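Local coordinates for protein flavocytochrome C3 fumarate reductase (Shewanella frigidimarina, PDB 1QO8) that reduces fumarate to succinate, using FAD and four covalently bound c-type hemes, and may take part in electron transport to iron(III), at residues A[341-352]-A[504-515]. Numbering follows the deposited sequence.
Sequences VLMAKEIGASMT and GVAINTTASVLD
Thr352 and Gly504 face each other as an antiparallel hydrogen-bonded pair: Thr352 N donates almost straight to Gly504 O at 2.7 Å, and Gly504 N returns a longer bond to Thr352 O. One step on, Met351 and Val505 form the non-hydrogen-bonded pair, and Ala506 N closes the ladder on Ser350 O (2.9 Å, 166° at the hydrogen).

Ser350 also bonds to Leu514, in strand 512-514, and to Asp515 just beyond it. Its amide gives a more bent bond (139°) to Leu514 O, while its hydroxyl, set between the backbone N and carbonyl carbon by a chi1 of 58°, donates to Asp515 O at 2.9 Å from above the carbonyl plane. With an alanine here Asp515 O would probably lose its hydroxyl donor, leaving the Ser350 amide bond to Leu514 O as the remaining hydrogen bond from this residue to 514-515. A water molecule bridges the segments, hydrogen-bonded to Thr352 OG1 and accepting from Ile507 N.

Three of the four apolar side-chain pairs involve Val505 CG2. It presses against Ala344 CB at 3.4 Å, tighter than usual carbon packing, meets Met351 CE, brought there by a chain bent at chi2 and chi3, and lies farther from Val341 CG2, which sits over Gly504 CA (3.8 Å). Separately, Ala349 CB touches Val513 CG1.

Helix 339-346 ends in a Schellman motif, with Gly348 at positive phi as C-prime residue, Ala349 N bonded to Ala344 O and Gly348 N to Lys345 O. This turn delivers the chain into strand 351-352, which pairs antiparallel with strand 489-505 at Gly504 and Val505, in a mixed sheet within the flavoprotein-like part of the chain, which belongs to the FAD-dependent oxidoreductase 2 family.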
loop_
_atom_site.group_PDB
_atom_site.type_symbol
_atom_site.label_atom_id
_atom_site.label_comp_id
_atom_site.label_asym_id
_atom_site.label_seq_id
_atom_site.Cartn_x
_atom_site.Cartn_y
_atom_site.Cartn_z
ATOM N N VAL A 341 -9.519 3.973 -6.907
ATOM C CA VAL A 341 -8.177 3.936 -6.384
ATOM C C VAL A 341 -7.112 3.706 -7.445
ATOM O O VAL A 341 -6.072 4.373 -7.323
ATOM C CB VAL A 341 -8.023 2.825 -5.281
ATOM C CG1 VAL A 341 -6.578 2.409 -5.065
ATOM C CG2 VAL A 341 -8.651 3.314 -3.936
ATOM N N LEU A 342 -7.221 2.731 -8.362
ATOM C CA LEU A 342 -6.221 2.544 -9.372
ATOM C C LEU A 342 -6.049 3.770 -10.281
ATOM O O LEU A 342 -4.905 4.147 -10.514
ATOM C CB LEU A 342 -6.506 1.341 -10.265
ATOM C CG LEU A 342 -6.539 0.023 -9.438
ATOM C CD1 LEU A 342 -7.076 -1.049 -10.377
ATOM C CD2 LEU A 342 -5.159 -0.216 -8.811
ATOM N N MET A 343 -7.099 4.385 -10.789
ATOM C CA MET A 343 -7.019 5.533 -11.684
ATOM C C MET A 343 -6.433 6.748 -10.951
ATOM O O MET A 343 -5.725 7.577 -11.522
ATOM C CB MET A 343 -8.437 5.967 -12.175
ATOM C CG MET A 343 -8.877 5.019 -13.266
ATOM S SD MET A 343 -10.503 5.381 -13.947
ATOM C CE MET A 343 -11.620 5.582 -12.610
ATOM N N ALA A 344 -6.751 6.871 -9.672
ATOM C CA ALA A 344 -6.267 7.970 -8.846
ATOM C C ALA A 344 -4.765 7.837 -8.601
ATOM O O ALA A 344 -3.965 8.788 -8.794
ATOM C CB ALA A 344 -7.034 8.268 -7.570
ATOM N N LYS A 345 -4.302 6.674 -8.258
ATOM C CA LYS A 345 -2.931 6.342 -7.993
ATOM C C LYS A 345 -2.038 6.622 -9.224
ATOM O O LYS A 345 -1.010 7.247 -9.136
ATOM C CB LYS A 345 -2.823 4.844 -7.644
ATOM C CG LYS A 345 -1.466 4.587 -6.967
ATOM C CD LYS A 345 -1.040 3.128 -6.883
ATOM C CE LYS A 345 -1.700 2.135 -7.804
ATOM N NZ LYS A 345 -1.341 0.685 -7.589
ATOM N N GLU A 346 -2.486 6.205 -10.377
ATOM C CA GLU A 346 -1.874 6.329 -11.681
ATOM C C GLU A 346 -1.614 7.797 -12.041
ATOM O O GLU A 346 -0.652 8.009 -12.764
ATOM C CB GLU A 346 -2.790 5.645 -12.684
ATOM C CG GLU A 346 -2.326 5.465 -14.096
ATOM C CD GLU A 346 -3.364 5.175 -15.143
ATOM O OE1 GLU A 346 -4.482 4.642 -14.899
ATOM O OE2 GLU A 346 -3.042 5.547 -16.329
ATOM N N ILE A 347 -2.372 8.803 -11.631
ATOM C CA ILE A 347 -2.053 10.172 -11.907
ATOM C C ILE A 347 -1.381 10.866 -10.742
ATOM O O ILE A 347 -1.198 12.073 -10.881
ATOM C CB ILE A 347 -3.283 10.991 -12.396
ATOM C CG1 ILE A 347 -4.317 10.989 -11.291
ATOM C CG2 ILE A 347 -3.805 10.368 -13.683
ATOM C CD1 ILE A 347 -5.124 12.200 -10.952
ATOM N N GLY A 348 -1.013 10.218 -9.645
ATOM C CA GLY A 348 -0.273 10.836 -8.561
ATOM C C GLY A 348 -1.061 11.197 -7.331
ATOM O O GLY A 348 -0.545 12.001 -6.505
ATOM N N ALA A 349 -2.334 10.713 -7.251
ATOM C CA ALA A 349 -3.044 10.963 -5.971
ATOM C C ALA A 349 -2.306 10.201 -4.859
ATOM O O ALA A 349 -1.683 9.158 -5.110
ATOM C CB ALA A 349 -4.495 10.474 -6.000
ATOM N N SER A 350 -2.211 10.754 -3.686
ATOM C CA SER A 350 -1.913 9.951 -2.504
ATOM C C SER A 350 -3.114 9.157 -1.958
ATOM O O SER A 350 -4.236 9.491 -2.327
ATOM C CB SER A 350 -1.405 10.875 -1.423
ATOM O OG SER A 350 -2.238 11.927 -1.017
ATOM N N MET A 351 -2.842 8.211 -1.079
ATOM C CA MET A 351 -3.755 7.300 -0.473
ATOM C C MET A 351 -3.754 7.453 1.044
ATOM O O MET A 351 -2.830 8.055 1.651
ATOM C CB MET A 351 -3.452 5.855 -0.818
ATOM C CG MET A 351 -3.221 5.398 -2.253
ATOM S SD MET A 351 -4.777 5.610 -3.135
ATOM C CE MET A 351 -4.297 6.468 -4.638
ATOM N N THR A 352 -4.775 7.003 1.717
ATOM C CA THR A 352 -4.805 7.037 3.209
ATOM C C THR A 352 -5.057 5.619 3.714
ATOM O O THR A 352 -6.079 4.977 3.288
ATOM C CB THR A 352 -5.897 7.985 3.738
ATOM O OG1 THR A 352 -5.662 9.347 3.374
ATOM C CG2 THR A 352 -6.036 7.987 5.272
ATOM N N GLY A 504 -8.120 4.021 1.076
ATOM C CA GLY A 504 -8.479 4.444 -0.293
ATOM C C GLY A 504 -7.706 5.748 -0.596
ATOM O O GLY A 504 -6.701 6.037 0.027
ATOM N N VAL A 505 -8.286 6.535 -1.423
ATOM C CA VAL A 505 -7.751 7.834 -1.949
ATOM C C VAL A 505 -7.713 8.792 -0.809
ATOM O O VAL A 505 -8.671 8.892 -0.019
ATOM C CB VAL A 505 -8.769 8.044 -3.065
ATOM C CG1 VAL A 505 -9.760 9.199 -2.916
ATOM C CG2 VAL A 505 -8.203 7.712 -4.400
ATOM N N ALA A 506 -6.621 9.539 -0.618
ATOM C CA ALA A 506 -6.638 10.593 0.380
ATOM C C ALA A 506 -7.505 11.776 -0.038
ATOM O O ALA A 506 -7.512 12.331 -1.144
ATOM C CB ALA A 506 -5.223 11.119 0.667
ATOM N N ILE A 507 -8.115 12.292 0.997
ATOM C CA ILE A 507 -9.102 13.384 0.877
ATOM C C ILE A 507 -8.882 14.451 1.909
ATOM O O ILE A 507 -8.330 14.083 2.961
ATOM C CB ILE A 507 -10.440 12.631 0.913
ATOM C CG1 ILE A 507 -11.016 12.848 -0.495
ATOM C CG2 ILE A 507 -11.454 12.885 1.990
ATOM C CD1 ILE A 507 -11.412 11.591 -1.168
ATOM N N ASN A 508 -9.262 15.702 1.609
ATOM C CA ASN A 508 -9.390 16.703 2.660
ATOM C C ASN A 508 -10.829 16.770 3.133
ATOM O O ASN A 508 -11.754 16.117 2.650
ATOM C CB ASN A 508 -8.977 18.098 2.118
ATOM C CG ASN A 508 -10.137 18.709 1.363
ATOM O OD1 ASN A 508 -10.721 18.358 0.346
ATOM N ND2 ASN A 508 -10.653 19.768 2.062
ATOM N N THR A 509 -11.102 17.746 3.992
ATOM C CA THR A 509 -12.435 17.972 4.504
ATOM C C THR A 509 -13.384 18.501 3.468
ATOM O O THR A 509 -14.571 18.313 3.736
ATOM C CB THR A 509 -12.467 18.872 5.747
ATOM O OG1 THR A 509 -12.093 20.184 5.383
ATOM C CG2 THR A 509 -11.488 18.285 6.750
ATOM N N THR A 510 -12.951 19.033 2.330
ATOM C CA THR A 510 -13.930 19.421 1.318
ATOM C C THR A 510 -13.996 18.351 0.250
ATOM O O THR A 510 -14.567 18.537 -0.814
ATOM C CB THR A 510 -13.581 20.796 0.701
ATOM O OG1 THR A 510 -12.212 20.716 0.337
ATOM C CG2 THR A 510 -13.840 21.932 1.716
ATOM N N ALA A 511 -13.392 17.190 0.493
ATOM C CA ALA A 511 -13.471 16.014 -0.332
ATOM C C ALA A 511 -12.750 16.214 -1.651
ATOM O O ALA A 511 -13.071 15.503 -2.624
ATOM C CB ALA A 511 -14.905 15.553 -0.636
ATOM N N SER A 512 -11.743 17.086 -1.676
ATOM C CA SER A 512 -10.790 17.057 -2.772
ATOM C C SER A 512 -9.895 15.819 -2.588
ATOM O O SER A 512 -9.495 15.636 -1.423
ATOM C CB SER A 512 -9.825 18.265 -2.672
ATOM O OG SER A 512 -10.467 19.393 -3.250
ATOM N N VAL A 513 -9.585 15.138 -3.690
ATOM C CA VAL A 513 -8.483 14.184 -3.603
ATOM C C VAL A 513 -7.137 14.915 -3.547
ATOM O O VAL A 513 -6.914 15.902 -4.245
ATOM C CB VAL A 513 -8.566 13.244 -4.816
ATOM C CG1 VAL A 513 -7.437 12.226 -4.799
ATOM C CG2 VAL A 513 -9.926 12.487 -4.795
ATOM N N LEU A 514 -6.212 14.427 -2.722
ATOM C CA LEU A 514 -4.899 15.016 -2.558
ATOM C C LEU A 514 -3.821 14.319 -3.388
ATOM O O LEU A 514 -3.895 13.147 -3.733
ATOM C CB LEU A 514 -4.515 14.936 -1.062
ATOM C CG LEU A 514 -5.663 15.354 -0.140
ATOM C CD1 LEU A 514 -5.288 15.185 1.323
ATOM C CD2 LEU A 514 -6.085 16.807 -0.463
ATOM N N ASP A 515 -2.808 15.111 -3.759
ATOM C CA ASP A 515 -1.639 14.662 -4.507
ATOM C C ASP A 515 -0.577 14.237 -3.524
ATOM O O ASP A 515 -0.868 14.106 -2.353
ATOM C CB ASP A 515 -1.066 15.769 -5.438
ATOM C CG ASP A 515 -0.644 17.000 -4.629
ATOM O OD1 ASP A 515 -0.356 17.021 -3.420
ATOM O OD2 ASP A 515 -0.682 18.098 -5.219
HETATM O O HOH W 1 -7.883 10.768 3.439
#